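Local structure of DNA repair protein PprA (Deinococcus deserti, 6MC8) at residues A[183-187]-A[188-192]; A[153-156]-A[157-160]; A[132-136]-A[137-141]; A[248-252]-A[253-257]. The protein binds DNA and takes part in radiation-induced DNA damage repair and genome segregation, probably by assembling into filaments. The protein carries 2 engineered substitutions. All coordinates share one frame; numbering follows the deposited sequence.

Contact 1: residues A[183-187]-A[188-192]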
loop_
_atom_site.group_PDB
_atom_site.type_symbol
_atom_site.label_atom_id
_atom_site.label_comp_id
_atom_site.label_asym_id
_atom_site.label_seq_id
_atom_site.Cartn_x
_atom_site.Cartn_y
_atom_site.Cartn_z
ATOM N N THR A 183 -9.706 6.749 -9.868
ATOM C CA THR A 183 -8.292 6.524 -10.129
ATOM C C THR A 183 -7.699 5.715 -8.985
ATOM O O THR A 183 -7.986 5.988 -7.817
ATOM C CB THR A 183 -7.559 7.871 -10.290
ATOM O OG1 THR A 183 -8.048 8.543 -11.458
ATOM C CG2 THR A 183 -6.048 7.699 -10.386
ATOM N N TRP A 184 -6.892 4.707 -9.315
ATOM C CA TRP A 184 -6.256 3.920 -8.273
ATOM C C TRP A 184 -4.887 3.439 -8.730
ATOM O O TRP A 184 -4.625 3.289 -9.925
ATOM C CB TRP A 184 -7.140 2.739 -7.856
ATOM C CG TRP A 184 -7.279 1.619 -8.841
ATOM C CD1 TRP A 184 -6.641 0.419 -8.801
ATOM C CD2 TRP A 184 -8.087 1.603 -10.020
ATOM N NE1 TRP A 184 -7.021 -0.356 -9.862
ATOM C CE2 TRP A 184 -7.905 0.350 -10.631
ATOM C CE3 TRP A 184 -8.948 2.527 -10.620
ATOM C CZ2 TRP A 184 -8.560 -0.010 -11.804
ATOM C CZ3 TRP A 184 -9.592 2.167 -11.784
ATOM C CH2 TRP A 184 -9.389 0.915 -12.367
ATOM N N ARG A 185 -4.009 3.222 -7.754
ATOM C CA ARG A 185 -2.711 2.599 -7.959
ATOM C C ARG A 185 -2.658 1.286 -7.192
ATOM O O ARG A 185 -3.069 1.227 -6.032
ATOM C CB ARG A 185 -1.563 3.518 -7.514
ATOM C CG ARG A 185 -0.185 2.863 -7.596
ATOM C CD ARG A 185 0.965 3.779 -7.244
ATOM N NE ARG A 185 1.222 4.752 -8.292
ATOM C CZ ARG A 185 1.089 6.058 -8.143
ATOM N NH1 ARG A 185 0.712 6.553 -6.977
ATOM N NH2 ARG A 185 1.342 6.870 -9.155
ATOM N N GLN A 186 -2.177 0.234 -7.848
ATOM C CA GLN A 186 -1.892 -1.034 -7.191
ATOM C C GLN A 186 -0.485 -1.455 -7.585
ATOM O O GLN A 186 -0.263 -1.917 -8.709
ATOM C CB GLN A 186 -2.910 -2.107 -7.564
ATOM C CG GLN A 186 -2.752 -3.371 -6.754
ATOM C CD GLN A 186 -3.783 -4.409 -7.099
ATOM O OE1 GLN A 186 -4.581 -4.226 -8.013
ATOM N NE2 GLN A 186 -3.786 -5.507 -6.360
ATOM N N GLY A 187 0.460 -1.292 -6.666
ATOM C CA GLY A 187 1.846 -1.598 -6.943
ATOM C C GLY A 187 2.496 -0.568 -7.838
ATOM O O GLY A 187 2.636 0.595 -7.457
ATOM N N GLU A 188 2.901 -0.983 -9.032
ATOM C CA GLU A 188 3.499 -0.084 -10.004
ATOM C C GLU A 188 2.500 0.405 -11.038
ATOM O O GLU A 188 2.861 1.214 -11.896
ATOM C CB GLU A 188 4.671 -0.773 -10.708
ATOM C CG GLU A 188 5.812 -1.156 -9.785
ATOM C CD GLU A 188 6.513 0.043 -9.189
ATOM O OE1 GLU A 188 6.612 1.081 -9.876
ATOM O OE2 GLU A 188 6.958 -0.051 -8.027
ATOM N N THR A 189 1.255 -0.054 -10.968
ATOM C CA THR A 189 0.260 0.183 -12.001
ATOM C C THR A 189 -0.683 1.300 -11.570
ATOM O O THR A 189 -1.442 1.135 -10.613
ATOM C CB THR A 189 -0.533 -1.091 -12.283
ATOM O OG1 THR A 189 0.363 -2.148 -12.637
ATOM C CG2 THR A 189 -1.507 -0.869 -13.420
ATOM N N LEU A 190 -0.638 2.424 -12.275
ATOM C CA LEU A 190 -1.649 3.463 -12.148
ATOM C C LEU A 190 -2.792 3.146 -13.097
ATOM O O LEU A 190 -2.564 2.730 -14.234
ATOM C CB LEU A 190 -1.079 4.847 -12.465
ATOM C CG LEU A 190 -2.032 6.033 -12.303
ATOM C CD1 LEU A 190 -2.408 6.227 -10.852
ATOM C CD2 LEU A 190 -1.459 7.297 -12.886
ATOM N N ALA A 191 -4.019 3.328 -12.630
ATOM C CA ALA A 191 -5.182 2.982 -13.426
ATOM C C ALA A 191 -6.299 3.989 -13.212
ATOM O O ALA A 191 -6.401 4.604 -12.149
ATOM C CB ALA A 191 -5.665 1.583 -13.091
ATOM N N VAL A 192 -7.134 4.153 -14.232
ATOM C CA VAL A 192 -8.273 5.057 -14.180
ATOM C C VAL A 192 -9.445 4.401 -14.906
ATOM O O VAL A 192 -9.269 3.779 -15.961
ATOM C CB VAL A 192 -7.919 6.450 -14.755
ATOM C CG1 VAL A 192 -7.411 6.372 -16.173
ATOM C CG2 VAL A 192 -9.096 7.400 -14.673
HETATM O O HOH W 1 2.347 3.567 -10.850
#
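W184 and A191 pair within a tight beta hairpin, whose strands 179-186 and 189-195 are the two inner strands of an antiparallel four-stranded sheet. A type II' turn from Q186 to T189 reverses the chain, and G187 takes the positive phi (74°) that suits glycine. W184 and A191 are a hydrogen-bonded pair: W184 N gives to A191 O at 2.9 Å and A191 N returns to W184 O at 2.8 Å. Q186 and T189 form a second hydrogen-bonded pair beside the turn. With CG of W184 between the backbone N and the carbonyl carbon (chi1 71°), the indole folds over the next strand, and A191 CB sits 3.6 Å from the centroid of its six-membered ring, a CH-pi contact. Replacing W184 by an alanine would probably take the aromatic cover from this methyl and open a gap beside V263 and I142. On the other face of the sheet, L190 CD1 lies over the R185 guanidinium, 4.2 Å from NH2. A water accepts from R185 NE at 3.0 Å and donates weakly to E188 O. The carbonyls of L161, I162 and G271 satisfy R185 NH1 and NH2, which would probably ease the cost of burying the charge.

Contact 2: residues A[153-156]-A[157-160]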
loop_
_atom_site.group_PDB
_atom_site.type_symbol
_atom_site.label_atom_id
_atom_site.label_comp_id
_atom_site.label_asym_id
_atom_site.label_seq_id
_atom_site.Cartn_x
_atom_site.Cartn_y
_atom_site.Cartn_z
ATOM N N PRO A 153 -13.189 19.456 -5.356
ATOM C CA PRO A 153 -12.991 19.946 -6.729
ATOM C C PRO A 153 -11.636 20.589 -7.028
ATOM O O PRO A 153 -11.543 21.786 -7.295
ATOM C CB PRO A 153 -14.119 20.967 -6.891
ATOM C CG PRO A 153 -15.132 20.577 -5.931
ATOM C CD PRO A 153 -14.375 20.092 -4.754
ATOM N N GLY A 154 -10.582 19.776 -7.012
ATOM C CA GLY A 154 -9.262 20.221 -7.399
ATOM C C GLY A 154 -8.480 19.100 -8.059
ATOM O O GLY A 154 -9.016 18.031 -8.357
ATOM N N LEU A 155 -7.202 19.382 -8.292
ATOM C CA LEU A 155 -6.262 18.385 -8.782
ATOM C C LEU A 155 -5.091 18.226 -7.814
ATOM O O LEU A 155 -4.135 17.504 -8.107
ATOM C CB LEU A 155 -5.801 18.768 -10.196
ATOM C CG LEU A 155 -5.182 17.753 -11.163
ATOM C CD1 LEU A 155 -6.190 16.678 -11.486
ATOM C CD2 LEU A 155 -4.727 18.427 -12.434
ATOM N N GLY A 156 -5.176 18.857 -6.640
ATOM C CA GLY A 156 -4.061 18.839 -5.707
ATOM C C GLY A 156 -3.992 17.562 -4.895
ATOM O O GLY A 156 -2.910 17.135 -4.485
ATOM N N GLN A 157 -5.149 16.954 -4.626
ATOM C CA GLN A 157 -5.170 15.624 -4.025
ATOM C C GLN A 157 -4.551 14.588 -4.951
ATOM O O GLN A 157 -3.705 13.796 -4.528
ATOM C CB GLN A 157 -6.598 15.224 -3.662
ATOM C CG GLN A 157 -7.100 15.732 -2.330
ATOM C CD GLN A 157 -8.570 15.451 -2.130
ATOM O OE1 GLN A 157 -9.287 15.201 -3.082
ATOM N NE2 GLN A 157 -9.004 15.414 -0.887
ATOM N N LEU A 158 -4.942 14.598 -6.224
ATOM C CA LEU A 158 -4.465 13.588 -7.164
ATOM C C LEU A 158 -2.996 13.780 -7.502
ATOM O O LEU A 158 -2.312 12.815 -7.845
ATOM C CB LEU A 158 -5.309 13.614 -8.434
ATOM C CG LEU A 158 -6.726 13.082 -8.274
ATOM C CD1 LEU A 158 -7.550 13.380 -9.499
ATOM C CD2 LEU A 158 -6.673 11.590 -8.023
ATOM N N ARG A 159 -2.492 15.010 -7.406
ATOM C CA ARG A 159 -1.097 15.268 -7.748
ATOM C C ARG A 159 -0.153 14.638 -6.733
ATOM O O ARG A 159 0.888 14.088 -7.097
ATOM C CB ARG A 159 -0.859 16.772 -7.859
ATOM C CG ARG A 159 0.539 17.150 -8.288
ATOM C CD ARG A 159 0.643 18.630 -8.551
ATOM N NE ARG A 159 -0.131 19.010 -9.726
ATOM C CZ ARG A 159 0.326 18.943 -10.971
ATOM N NH1 ARG A 159 1.561 18.522 -11.199
ATOM N NH2 ARG A 159 -0.442 19.307 -11.986
ATOM N N VAL A 160 -0.521 14.677 -5.455
ATOM C CA VAL A 160 0.321 14.078 -4.428
ATOM C C VAL A 160 0.161 12.559 -4.424
ATOM O O VAL A 160 1.126 11.821 -4.198
ATOM C CB VAL A 160 -0.004 14.709 -3.062
ATOM C CG1 VAL A 160 0.842 14.115 -1.957
ATOM C CG2 VAL A 160 0.188 16.208 -3.117
HETATM O O HOH W 2 -7.703 16.325 -6.754
#
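With CG turned away from the backbone N (chi1 -160°) and chi2 at 63°, L155 sends its CD1 branch toward L158, whose own CG lies beside the backbone N (chi1 -71°). The two side chains cross at about a right angle, and CD1 of L155 touches CD1 of L158 at 4.1 Å. L155 is the N-cap of helix 156-163, and its carbonyl starts the helical bonding: R159 N reaches L155 O at 3.1 Å, a weak, bent bond, while R159 CB packs on the same oxygen at 3.4 Å. A leucine has no side-chain acceptor for the first-turn N-H groups. A water stands in at L158: it accepts from L158 N at 3.3 Å and gives a weak bond to G154 O, tying the incoming loop to the helix. One residue along, V160 CG2 rests 3.5 Å from G156 O. The R159 chain bends at chi3, bringing its guanidinium obliquely near L155 CD2 and within a long, weak ion pair with E163. The helix start meets two neighbours: L155 and L158 lie against W277 of helix 274-304, with R159 on V274, while V160 packs on V160 of the second subunit, placing this first turn at the dimer contact.

Contact 3: residues A[132-136]-A[137-141]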
loop_
_atom_site.group_PDB
_atom_site.type_symbol
_atom_site.label_atom_id
_atom_site.label_comp_id
_atom_site.label_asym_id
_atom_site.label_seq_id
_atom_site.Cartn_x
_atom_site.Cartn_y
_atom_site.Cartn_z
ATOM N N PRO A 132 -24.351 -2.963 -5.958
ATOM C CA PRO A 132 -24.706 -1.613 -6.402
ATOM C C PRO A 132 -25.081 -0.718 -5.233
ATOM O O PRO A 132 -25.521 -1.182 -4.180
ATOM C CB PRO A 132 -25.914 -1.846 -7.317
ATOM C CG PRO A 132 -25.843 -3.275 -7.691
ATOM C CD PRO A 132 -25.292 -3.961 -6.486
ATOM N N GLY A 133 -24.901 0.581 -5.432
ATOM C CA GLY A 133 -25.365 1.564 -4.487
ATOM C C GLY A 133 -26.776 2.004 -4.809
ATOM O O GLY A 133 -27.464 1.397 -5.634
ATOM N N PRO A 134 -27.240 3.068 -4.151
ATOM C CA PRO A 134 -28.577 3.590 -4.469
ATOM C C PRO A 134 -28.653 4.248 -5.833
ATOM O O PRO A 134 -29.727 4.262 -6.446
ATOM C CB PRO A 134 -28.836 4.593 -3.338
ATOM C CG PRO A 134 -27.491 4.989 -2.873
ATOM C CD PRO A 134 -26.607 3.798 -3.043
ATOM N N GLU A 135 -27.546 4.786 -6.329
ATOM C CA GLU A 135 -27.485 5.354 -7.666
ATOM C C GLU A 135 -26.931 4.384 -8.703
ATOM O O GLU A 135 -26.562 4.814 -9.798
ATOM C CB GLU A 135 -26.663 6.647 -7.652
ATOM C CG GLU A 135 -25.273 6.475 -7.111
ATOM C CD GLU A 135 -25.181 6.826 -5.640
ATOM O OE1 GLU A 135 -26.231 7.095 -5.033
ATOM O OE2 GLU A 135 -24.068 6.795 -5.090
ATOM N N GLY A 136 -26.867 3.092 -8.389
ATOM C CA GLY A 136 -26.580 2.070 -9.369
ATOM C C GLY A 136 -25.120 1.721 -9.558
ATOM O O GLY A 136 -24.827 0.655 -10.114
ATOM N N ARG A 137 -24.197 2.575 -9.127
ATOM C CA ARG A 137 -22.783 2.293 -9.307
ATOM C C ARG A 137 -22.303 1.284 -8.274
ATOM O O ARG A 137 -22.947 1.045 -7.252
ATOM C CB ARG A 137 -21.955 3.567 -9.196
ATOM C CG ARG A 137 -22.195 4.550 -10.302
ATOM C CD ARG A 137 -21.220 5.708 -10.226
ATOM N NE ARG A 137 -21.297 6.402 -8.945
ATOM C CZ ARG A 137 -22.199 7.328 -8.641
ATOM N NH1 ARG A 137 -23.133 7.665 -9.515
ATOM N NH2 ARG A 137 -22.184 7.902 -7.451
ATOM N N SER A 138 -21.141 0.701 -8.550
ATOM C CA SER A 138 -20.608 -0.357 -7.703
ATOM C C SER A 138 -20.048 0.220 -6.410
ATOM O O SER A 138 -19.290 1.193 -6.426
ATOM C CB SER A 138 -19.528 -1.131 -8.452
ATOM O OG SER A 138 -18.997 -2.168 -7.652
ATOM N N GLU A 139 -20.419 -0.387 -5.285
ATOM C CA GLU A 139 -19.933 0.058 -3.986
ATOM C C GLU A 139 -18.633 -0.602 -3.562
ATOM O O GLU A 139 -18.037 -0.157 -2.576
ATOM C CB GLU A 139 -20.977 -0.197 -2.895
ATOM C CG GLU A 139 -22.147 0.757 -2.892
ATOM C CD GLU A 139 -23.145 0.431 -1.804
ATOM O OE1 GLU A 139 -23.011 -0.637 -1.176
ATOM O OE2 GLU A 139 -24.054 1.246 -1.564
ATOM N N TRP A 140 -18.190 -1.647 -4.257
ATOM C CA TRP A 140 -16.944 -2.297 -3.884
ATOM C C TRP A 140 -15.758 -1.392 -4.177
ATOM O O TRP A 140 -15.751 -0.640 -5.154
ATOM C CB TRP A 140 -16.730 -3.611 -4.639
ATOM C CG TRP A 140 -17.712 -4.719 -4.419
ATOM C CD1 TRP A 140 -18.534 -5.269 -5.349
ATOM C CD2 TRP A 140 -17.999 -5.386 -3.187
ATOM N NE1 TRP A 140 -19.286 -6.263 -4.790
ATOM C CE2 TRP A 140 -18.983 -6.350 -3.459
ATOM C CE3 TRP A 140 -17.514 -5.269 -1.885
ATOM C CZ2 TRP A 140 -19.498 -7.187 -2.476
ATOM C CZ3 TRP A 140 -18.022 -6.101 -0.914
ATOM C CH2 TRP A 140 -19.004 -7.047 -1.213
ATOM N N GLY A 141 -14.751 -1.470 -3.317
ATOM C CA GLY A 141 -13.457 -0.938 -3.657
ATOM C C GLY A 141 -12.674 -1.906 -4.523
ATOM O O GLY A 141 -12.813 -3.120 -4.428
#
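G133 N donates to R137 O at 2.7 Å, and this nearly linear approach to the carbonyl closes a small hairpin-like loop. It is a type I turn from G133 to G136 followed by a classic G1 bulge, as in 3:5 hairpins: G136 N returns a weak bond to G133 O, and G136 has a positive phi (90°), at which a side chain would be jammed against the carbonyl oxygen of E135. The same R137 O also receives a CA-H...O contact from P132 CA at 3.3 Å, and a single backbone bridge between P132 and S138 continues the pairing.

E135, within the turn, meets R137, just after it. E135 has CG between its backbone N and carbonyl carbon (chi1 56°), which lifts that methylene over one face of the R137 guanidinium, 3.4 Å from NH1. Its OE2 then lies 3.2 Å from R137 NH2 but well out of the guanidinium plane, making a salt bridge of charges alone, with the carboxylate and guanidinium planes 32° apart. R137 also makes a cation-pi contact with W180, so the cation faces both an anion and an aromatic ring.

Beyond the bulge, segment 138-140 is tied to the rest of the protein: S138 O accepts from W172 NE1, E139 pairs by backbone with A131, and W140 NE1 gives to M129 O. E139 reaches back with an extended chain, crossing P134 at about a right angle, and its OE2 ends 3.2 Å from G133 CA and 3.9 Å from P134 CD.

Contact 4: residues A[248-252]-A[253-257]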
loop_
_atom_site.group_PDB
_atom_site.type_symbol
_atom_site.label_atom_id
_atom_site.label_comp_id
_atom_site.label_asym_id
_atom_site.label_seq_id
_atom_site.Cartn_x
_atom_site.Cartn_y
_atom_site.Cartn_z
ATOM N N ALA A 248 -34.686 -15.482 -30.145
ATOM C CA ALA A 248 -33.347 -15.626 -30.701
ATOM C C ALA A 248 -32.417 -14.553 -30.158
ATOM O O ALA A 248 -31.213 -14.781 -30.006
ATOM C CB ALA A 248 -33.405 -15.572 -32.225
ATOM N N LEU A 249 -32.942 -13.384 -29.866
ATOM C CA LEU A 249 -32.151 -12.297 -29.256
ATOM C C LEU A 249 -31.754 -12.682 -27.827
ATOM O O LEU A 249 -30.705 -12.352 -27.430
ATOM C CB LEU A 249 -32.978 -11.015 -29.317
ATOM C CG LEU A 249 -32.334 -9.752 -28.762
ATOM C CD1 LEU A 249 -31.111 -9.387 -29.547
ATOM C CD2 LEU A 249 -33.304 -8.608 -28.774
ATOM N N ASN A 250 -32.623 -13.369 -27.106
ATOM C CA ASN A 250 -32.390 -13.802 -25.708
ATOM C C ASN A 250 -31.234 -14.788 -25.563
ATOM O O ASN A 250 -30.693 -14.828 -24.519
ATOM C CB ASN A 250 -33.667 -14.166 -24.968
ATOM C CG ASN A 250 -33.696 -13.495 -23.621
ATOM O OD1 ASN A 250 -33.725 -12.270 -23.536
ATOM N ND2 ASN A 250 -33.645 -14.289 -22.572
ATOM N N GLN A 251 -30.959 -15.610 -26.565
ATOM C CA GLN A 251 -29.822 -16.552 -26.531
ATOM C C GLN A 251 -28.538 -15.821 -26.889
ATOM O O GLN A 251 -27.519 -16.422 -26.832
ATOM C CB GLN A 251 -29.987 -17.673 -27.540
ATOM C CG GLN A 251 -31.351 -18.310 -27.555
ATOM C CD GLN A 251 -31.745 -18.888 -26.226
ATOM O OE1 GLN A 251 -31.000 -19.605 -25.598
ATOM N NE2 GLN A 251 -32.946 -18.584 -25.799
ATOM N N LEU A 252 -28.613 -14.577 -27.300
ATOM C CA LEU A 252 -27.402 -13.867 -27.656
ATOM C C LEU A 252 -26.788 -13.210 -26.421
ATOM O O LEU A 252 -27.506 -12.799 -25.507
ATOM C CB LEU A 252 -27.702 -12.807 -28.707
ATOM C CG LEU A 252 -28.216 -13.270 -30.070
ATOM C CD1 LEU A 252 -28.522 -12.067 -30.927
ATOM C CD2 LEU A 252 -27.235 -14.185 -30.769
ATOM N N PRO A 253 -25.456 -13.100 -26.369
ATOM C CA PRO A 253 -24.823 -12.375 -25.257
ATOM C C PRO A 253 -25.059 -10.885 -25.297
ATOM O O PRO A 253 -24.830 -10.207 -24.292
ATOM C CB PRO A 253 -23.338 -12.715 -25.422
ATOM C CG PRO A 253 -23.191 -13.024 -26.850
ATOM C CD PRO A 253 -24.454 -13.689 -27.271
ATOM N N GLU A 254 -25.517 -10.363 -26.433
ATOM C CA GLU A 254 -25.888 -8.962 -26.550
ATOM C C GLU A 254 -27.115 -8.616 -25.714
ATOM O O GLU A 254 -27.326 -7.446 -25.383
ATOM C CB GLU A 254 -26.132 -8.637 -28.021
ATOM C CG GLU A 254 -24.874 -8.545 -28.879
ATOM C CD GLU A 254 -24.392 -9.879 -29.401
ATOM O OE1 GLU A 254 -25.077 -10.891 -29.185
ATOM O OE2 GLU A 254 -23.319 -9.919 -30.026
ATOM N N ALA A 255 -27.935 -9.606 -25.367
ATOM C CA ALA A 255 -29.074 -9.355 -24.499
ATOM C C ALA A 255 -28.724 -9.421 -23.020
ATOM O O ALA A 255 -29.605 -9.205 -22.185
ATOM C CB ALA A 255 -30.188 -10.355 -24.785
ATOM N N HIS A 256 -27.473 -9.730 -22.676
ATOM C CA HIS A 256 -27.103 -9.978 -21.292
ATOM C C HIS A 256 -25.805 -9.301 -20.882
ATOM O O HIS A 256 -25.417 -9.397 -19.717
ATOM C CB HIS A 256 -26.995 -11.488 -21.048
ATOM C CG HIS A 256 -28.242 -12.227 -21.406
ATOM N ND1 HIS A 256 -29.376 -12.190 -20.628
ATOM C CD2 HIS A 256 -28.554 -12.967 -22.494
ATOM C CE1 HIS A 256 -30.325 -12.899 -21.208
ATOM N NE2 HIS A 256 -29.851 -13.384 -22.340
ATOM N N PHE A 257 -25.138 -8.609 -21.797
ATOM C CA PHE A 257 -23.880 -7.936 -21.524
ATOM C C PHE A 257 -23.838 -6.633 -22.301
ATOM O O PHE A 257 -24.168 -6.599 -23.487
ATOM C CB PHE A 257 -22.684 -8.817 -21.902
ATOM C CG PHE A 257 -22.457 -9.966 -20.971
ATOM C CD1 PHE A 257 -21.691 -9.802 -19.833
ATOM C CD2 PHE A 257 -23.022 -11.204 -21.220
ATOM C CE1 PHE A 257 -21.480 -10.850 -18.973
ATOM C CE2 PHE A 257 -22.822 -12.253 -20.356
ATOM C CZ PHE A 257 -22.045 -12.077 -19.235
#
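Between N250 and H256 the chain leaves helix 245-250, straightens at L252 (psi 148°) and winds again into a 3-10 turn at 253-255, on the way to strand 261-267. L252 N still bonds back to L249 O, and L252 O then accepts from A255 N at 3.2 Å. H256 N closes the short turn on P253 O. The A255 methyl also touches L249 O at 3.4 Å. This connection packs on helix 119-127 through H256, which touches A119 and R120, and on helix 274-304 through L252, which touches V302.

H256 adds a side-chain link. Its CG sits anti to the carbonyl carbon (chi1 -56°), bringing the imidazole back along the turn toward N250, where NE2 donates to N250 O at 2.7 Å. The acceptor lies almost in the ring plane, and the N-H...O angle of 157° makes the bond fairly straight. L252 O also sits near that edge, 3.2 Å from CD2, while the A255 methyl lies over one face. The N250 amide crosses the ring steeply, its ND2 3.8 Å from CE1. On another side E254 doubles back at chi2, so that OE1 packs 3.3 Å from L252 CB; its OE2 has a long, weak ion pair with R298 of helix 274-304.

With a phenylalanine in place of H256, the N250 carbonyl would probably lose its donor and the turn this side-chain link. Because N250 O accepts from NE2, the pairing would probably favour a tautomer or charge state with a proton on NE2.

Overall arrangement
Along the chain the order is contact 3, contact 2, contact 1, contact 4. Contact 3 lies in the loop between helix 119-127 and helix 156-163, and contact 2 runs from the end of that loop into helix 156-163, their centres about 24 Å apart. Contact 1, on the central strands of the four-stranded sheet, is nearest to contact 2, with centres about 15 Å apart; both pack on W277 of helix 274-304. That helix also borders contact 4, on the opposite side of the chain's centre, about 33 Å from contact 1 and 42 Å from contact 2 (centre to centre). Helix 274-304 thus spans both sides, and among the four only contact 2 meets the second subunit.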